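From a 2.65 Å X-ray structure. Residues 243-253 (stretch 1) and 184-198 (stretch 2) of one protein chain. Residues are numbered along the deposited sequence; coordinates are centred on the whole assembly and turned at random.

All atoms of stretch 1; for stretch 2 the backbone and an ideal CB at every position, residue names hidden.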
# COMPACT_ATOMS: atom_id res chain seq x y z
N ASP A 243 14.35 -3.30 -14.35
CA ASP A 243 15.71 -3.87 -14.33
C ASP A 243 15.64 -5.38 -14.07
O ASP A 243 16.36 -6.13 -14.71
CB ASP A 243 16.62 -3.17 -13.31
CG ASP A 243 17.05 -1.78 -13.72
OD1 ASP A 243 17.20 -1.55 -14.94
OD2 ASP A 243 17.30 -0.96 -12.83
N VAL A 244 14.72 -5.80 -13.17
CA VAL A 244 14.46 -7.22 -12.84
C VAL A 244 13.92 -7.90 -14.11
O VAL A 244 14.39 -8.98 -14.47
CB VAL A 244 13.49 -7.35 -11.64
CG1 VAL A 244 13.25 -8.82 -11.29
CG2 VAL A 244 14.02 -6.60 -10.42
N LYS A 245 12.98 -7.23 -14.81
CA LYS A 245 12.37 -7.68 -16.06
C LYS A 245 13.44 -8.01 -17.10
O LYS A 245 13.38 -9.09 -17.70
CB LYS A 245 11.42 -6.61 -16.59
CG LYS A 245 10.82 -6.90 -17.97
CD LYS A 245 10.31 -5.61 -18.56
CE LYS A 245 9.87 -5.76 -19.98
NZ LYS A 245 9.53 -4.44 -20.56
N ILE A 246 14.42 -7.10 -17.31
CA ILE A 246 15.51 -7.24 -18.28
C ILE A 246 16.41 -8.43 -17.90
O ILE A 246 16.68 -9.27 -18.76
CB ILE A 246 16.34 -5.92 -18.43
CG1 ILE A 246 15.54 -4.82 -19.17
CG2 ILE A 246 17.67 -6.17 -19.15
CD1 ILE A 246 16.13 -3.33 -19.05
N GLN A 247 16.88 -8.49 -16.63
CA GLN A 247 17.83 -9.54 -16.26
C GLN A 247 17.15 -10.92 -16.13
O GLN A 247 17.81 -11.91 -16.42
CB GLN A 247 18.66 -9.22 -15.01
CG GLN A 247 17.94 -8.80 -13.76
CD GLN A 247 18.94 -8.55 -12.66
OE1 GLN A 247 19.00 -9.28 -11.67
NE2 GLN A 247 19.80 -7.55 -12.84
N LEU A 248 15.84 -10.99 -15.80
CA LEU A 248 15.15 -12.28 -15.77
C LEU A 248 14.88 -12.77 -17.21
O LEU A 248 14.97 -13.97 -17.46
CB LEU A 248 13.83 -12.24 -14.96
CG LEU A 248 12.92 -13.49 -14.99
CD1 LEU A 248 13.62 -14.74 -14.47
CD2 LEU A 248 11.66 -13.26 -14.23
N ALA A 249 14.61 -11.84 -18.16
CA ALA A 249 14.34 -12.16 -19.57
C ALA A 249 15.56 -12.83 -20.24
O ALA A 249 15.38 -13.59 -21.19
CB ALA A 249 13.96 -10.90 -20.32
N ALA A 250 16.78 -12.57 -19.72
CA ALA A 250 18.04 -13.13 -20.20
C ALA A 250 18.14 -14.65 -19.91
O ALA A 250 19.05 -15.29 -20.43
CB ALA A 250 19.21 -12.41 -19.55
N TYR A 251 17.21 -15.21 -19.10
CA TYR A 251 17.13 -16.64 -18.77
C TYR A 251 16.18 -17.39 -19.73
O TYR A 251 16.09 -18.63 -19.68
CB TYR A 251 16.67 -16.83 -17.32
CG TYR A 251 17.80 -16.79 -16.32
CD1 TYR A 251 18.41 -15.58 -15.99
CD2 TYR A 251 18.27 -17.94 -15.71
CE1 TYR A 251 19.47 -15.53 -15.10
CE2 TYR A 251 19.33 -17.91 -14.82
CZ TYR A 251 19.93 -16.70 -14.51
OH TYR A 251 20.98 -16.66 -13.62
N PHE A 252 15.50 -16.65 -20.62
CA PHE A 252 14.57 -17.20 -21.61
C PHE A 252 15.04 -16.82 -23.02
O PHE A 252 14.29 -16.98 -24.00
CB PHE A 252 13.14 -16.71 -21.32
CG PHE A 252 12.62 -17.13 -19.96
CD1 PHE A 252 12.84 -16.34 -18.83
CD2 PHE A 252 11.92 -18.32 -19.80
CE1 PHE A 252 12.40 -16.75 -17.57
CE2 PHE A 252 11.46 -18.72 -18.54
CZ PHE A 252 11.70 -17.93 -17.44
N THR A 253 16.31 -16.37 -23.14
CA THR A 253 16.93 -16.00 -24.42
C THR A 253 17.26 -17.28 -25.22
O THR A 253 17.41 -17.20 -26.45
CB THR A 253 18.18 -15.11 -24.19
OG1 THR A 253 18.58 -14.53 -25.43
CG2 THR A 253 19.36 -15.86 -23.55
N UNK A 184 9.14 -25.68 -16.55
CA UNK A 184 10.34 -25.07 -17.12
C UNK A 184 10.50 -23.62 -16.65
O UNK A 184 11.61 -23.23 -16.30
CB UNK A 184 10.29 -25.13 -18.65
N UNK A 185 9.40 -22.84 -16.64
CA UNK A 185 9.37 -21.44 -16.21
C UNK A 185 9.67 -21.33 -14.71
O UNK A 185 10.39 -20.40 -14.32
CB UNK A 185 8.01 -20.81 -16.53
N UNK A 186 9.17 -22.28 -13.89
CA UNK A 186 9.47 -22.28 -12.45
C UNK A 186 10.97 -22.49 -12.28
O UNK A 186 11.62 -21.68 -11.63
CB UNK A 186 8.68 -23.36 -11.71
N UNK A 187 11.53 -23.54 -12.92
CA UNK A 187 12.95 -23.88 -12.83
C UNK A 187 13.84 -22.70 -13.22
O UNK A 187 14.76 -22.40 -12.48
CB UNK A 187 13.26 -25.08 -13.72
N UNK A 188 13.55 -22.01 -14.34
CA UNK A 188 14.37 -20.87 -14.79
C UNK A 188 14.25 -19.69 -13.84
O UNK A 188 15.28 -19.10 -13.50
CB UNK A 188 13.96 -20.44 -16.20
N UNK A 189 13.03 -19.37 -13.36
CA UNK A 189 12.82 -18.27 -12.43
C UNK A 189 13.57 -18.57 -11.13
O UNK A 189 14.23 -17.68 -10.62
CB UNK A 189 11.33 -18.05 -12.17
N UNK A 190 13.51 -19.82 -10.64
CA UNK A 190 14.22 -20.26 -9.42
C UNK A 190 15.74 -20.11 -9.64
O UNK A 190 16.41 -19.51 -8.79
CB UNK A 190 13.87 -21.71 -9.07
N UNK A 191 16.26 -20.60 -10.78
CA UNK A 191 17.68 -20.51 -11.16
C UNK A 191 18.15 -19.06 -11.14
O UNK A 191 19.23 -18.80 -10.62
CB UNK A 191 17.91 -21.12 -12.55
N UNK A 192 17.32 -18.12 -11.65
CA UNK A 192 17.63 -16.69 -11.65
C UNK A 192 17.71 -16.15 -10.22
O UNK A 192 18.64 -15.40 -9.92
CB UNK A 192 16.58 -15.92 -12.45
N UNK A 193 16.74 -16.52 -9.35
CA UNK A 193 16.69 -16.05 -7.96
C UNK A 193 17.94 -16.52 -7.21
O UNK A 193 18.59 -15.70 -6.54
CB UNK A 193 15.43 -16.55 -7.26
N UNK A 194 18.32 -17.79 -7.38
CA UNK A 194 19.48 -18.34 -6.69
C UNK A 194 20.81 -17.83 -7.25
O UNK A 194 21.81 -17.88 -6.53
CB UNK A 194 19.44 -19.87 -6.77
N UNK A 195 20.83 -17.32 -8.51
CA UNK A 195 22.07 -16.91 -9.16
C UNK A 195 22.23 -15.37 -9.30
O UNK A 195 23.25 -14.86 -8.84
CB UNK A 195 22.14 -17.56 -10.54
N UNK A 196 21.30 -14.65 -9.98
CA UNK A 196 21.51 -13.24 -10.29
C UNK A 196 20.71 -12.26 -9.44
O UNK A 196 21.26 -11.19 -9.16
CB UNK A 196 21.17 -13.00 -11.76
N UNK A 197 19.46 -12.56 -9.06
CA UNK A 197 18.66 -11.65 -8.22
C UNK A 197 19.41 -11.38 -6.92
O UNK A 197 19.74 -12.33 -6.20
CB UNK A 197 17.28 -12.24 -7.93
N UNK A 198 19.77 -10.09 -6.67
CA UNK A 198 20.52 -9.61 -5.48
C UNK A 198 21.89 -10.32 -5.35
O UNK A 198 22.41 -10.48 -4.24
CB UNK A 198 19.70 -9.84 -4.21

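Stretch 2 is helical from 184 to 195, and its axis passes 10.7 Å from that of the helix of stretch 1.

At position 184 CA-to-CB runs sideways with nothing of stretch 1 nearby; many residues would do, and it is Asn184. Position 185 also points sideways, but its ideal CB lies 4.5 Å from Phe252 CE2, which invites an apolar or aromatic group. Tyr185 turns a ring face to Phe252, its CD2 3.8 Å from Phe252 CE2. At 186 and 187 stretch 1 sets no demand, so most helix-compatible residues would do; they are Ile186 and Gln187.

Position 188 points toward stretch 1. Its ideal CB is 3.6 Å from Phe252 CZ, and the carbonyl Tyr251 O, an acceptor in the turn, is also near. A flexible side chain with a donor suits this place: Gln, Lys or Arg. Gln188 folds back (chi1 and chi2 both m) and its NE2 donates to Tyr251 O at 3.2 Å, while its CB packs against Phe252.

At 189 CA-to-CB runs sideways, with its ideal CB 4.6 Å from Leu248 CD1 and 5.3 Å from Phe252 CZ; Ala, Ser, Thr or Val is plausible. Thr189 OG1 donates to Tyr185 O at 2.7 Å and also lies at the edge of the Phe252 ring. Position 190 is out of reach and equally undemanding: Val190. At 191 the ideal CB is 4.2 Å from Tyr251 CE2, so an aliphatic stem fits; Arg191 supplies one, its end leading away and its NH1 donating to Gln188 OE1 at 2.8 Å.

Position 192 points toward stretch 1, its ideal CB close to both Leu248 CD1 and Tyr251 CE1. Beyond lies Gln247 OE1, an acceptor, so a long flat group with a terminal donor is favoured, though Phe or Leu could fill part of the space. Tyr192 lays a ring face over Leu248 CB, directs its ring edge to the face of Tyr251, and donates from OH to Gln247 OE1 at 2.6 Å.

Positions 193 and 194, without contacts, would accept most helix formers: Ile193 and Leu194. At 195 the ideal CB is 3.4 Å from Tyr251 OH, so a compact residue is sensible; Thr195 turns OG1 to Arg191 O, 2.8 Å away. Position 196 also faces that hydroxyl, a potential donor, favouring an acceptor. Asp196 OD2 accepts a hydrogen bond from Tyr251 OH at 2.6 Å.

Position 197 starts sideways, yet a long apolar group could reach Val244; Phe197 brings CE1 to 4.3 Å from Val244 CG1. Position 198 points away; its positive phi is easiest for Gly, Asn or Asp, though others adopt it, as His198 does.

Stretch 2 184-198: NYIQQTVRYILTDFH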
# COMPACT_ATOMS: atom_id res chain seq x y z
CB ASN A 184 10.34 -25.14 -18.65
CG ASN A 184 11.62 -24.62 -19.27
OD1 ASN A 184 12.72 -25.10 -18.99
ND2 ASN A 184 11.49 -23.61 -20.13
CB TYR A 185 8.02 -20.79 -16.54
CG TYR A 185 7.96 -20.19 -17.93
CD1 TYR A 185 8.11 -20.99 -19.07
CD2 TYR A 185 7.69 -18.84 -18.12
CE1 TYR A 185 8.05 -20.45 -20.35
CE2 TYR A 185 7.62 -18.29 -19.40
CZ TYR A 185 7.81 -19.10 -20.51
OH TYR A 185 7.73 -18.57 -21.78
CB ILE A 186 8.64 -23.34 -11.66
CG1 ILE A 186 7.13 -23.01 -11.69
CG2 ILE A 186 9.14 -23.45 -10.21
CD1 ILE A 186 6.24 -24.15 -11.22
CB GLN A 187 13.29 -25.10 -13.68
CG GLN A 187 14.69 -25.63 -13.38
CD GLN A 187 15.04 -26.88 -14.13
OE1 GLN A 187 14.85 -26.98 -15.34
NE2 GLN A 187 15.65 -27.81 -13.42
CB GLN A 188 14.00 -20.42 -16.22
CG GLN A 188 14.34 -21.45 -17.31
CD GLN A 188 15.77 -21.94 -17.24
OE1 GLN A 188 16.06 -23.02 -16.71
NE2 GLN A 188 16.71 -21.13 -17.72
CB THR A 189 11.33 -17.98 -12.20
OG1 THR A 189 10.65 -17.83 -13.46
CG2 THR A 189 11.10 -16.73 -11.35
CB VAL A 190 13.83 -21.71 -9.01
CG1 VAL A 190 14.86 -22.36 -8.09
CG2 VAL A 190 12.44 -21.74 -8.38
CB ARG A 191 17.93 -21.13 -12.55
CG ARG A 191 18.04 -22.64 -12.50
CD ARG A 191 18.04 -23.27 -13.87
NE ARG A 191 18.39 -24.69 -13.79
CZ ARG A 191 18.22 -25.57 -14.77
NH1 ARG A 191 17.66 -25.20 -15.92
NH2 ARG A 191 18.58 -26.84 -14.60
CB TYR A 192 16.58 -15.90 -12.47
CG TYR A 192 16.59 -14.41 -12.21
CD1 TYR A 192 17.59 -13.59 -12.72
CD2 TYR A 192 15.59 -13.82 -11.44
CE1 TYR A 192 17.61 -12.22 -12.47
CE2 TYR A 192 15.60 -12.45 -11.17
CZ TYR A 192 16.61 -11.66 -11.69
OH TYR A 192 16.62 -10.31 -11.41
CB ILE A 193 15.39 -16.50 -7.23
CG1 ILE A 193 14.15 -15.85 -7.87
CG2 ILE A 193 15.47 -16.18 -5.72
CD1 ILE A 193 12.84 -16.34 -7.37
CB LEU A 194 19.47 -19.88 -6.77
CG LEU A 194 18.32 -20.61 -6.09
CD1 LEU A 194 18.43 -22.09 -6.29
CD2 LEU A 194 18.25 -20.30 -4.60
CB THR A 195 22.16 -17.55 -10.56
OG1 THR A 195 22.01 -18.96 -10.42
CG2 THR A 195 23.46 -17.22 -11.29
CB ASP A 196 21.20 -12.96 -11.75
CG ASP A 196 22.27 -13.52 -12.68
OD1 ASP A 196 23.47 -13.22 -12.46
OD2 ASP A 196 21.91 -14.23 -13.64
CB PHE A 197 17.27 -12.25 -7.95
CG PHE A 197 16.30 -11.34 -7.24
CD1 PHE A 197 15.61 -10.35 -7.94
CD2 PHE A 197 16.02 -11.51 -5.89
CE1 PHE A 197 14.68 -9.53 -7.28
CE2 PHE A 197 15.10 -10.68 -5.23
CZ PHE A 197 14.43 -9.70 -5.94
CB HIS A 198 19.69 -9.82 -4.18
CG HIS A 198 18.59 -8.82 -3.97
ND1 HIS A 198 18.48 -8.13 -2.77
CD2 HIS A 198 17.61 -8.41 -4.80
CE1 HIS A 198 17.43 -7.33 -2.91
NE2 HIS A 198 16.87 -7.47 -4.12
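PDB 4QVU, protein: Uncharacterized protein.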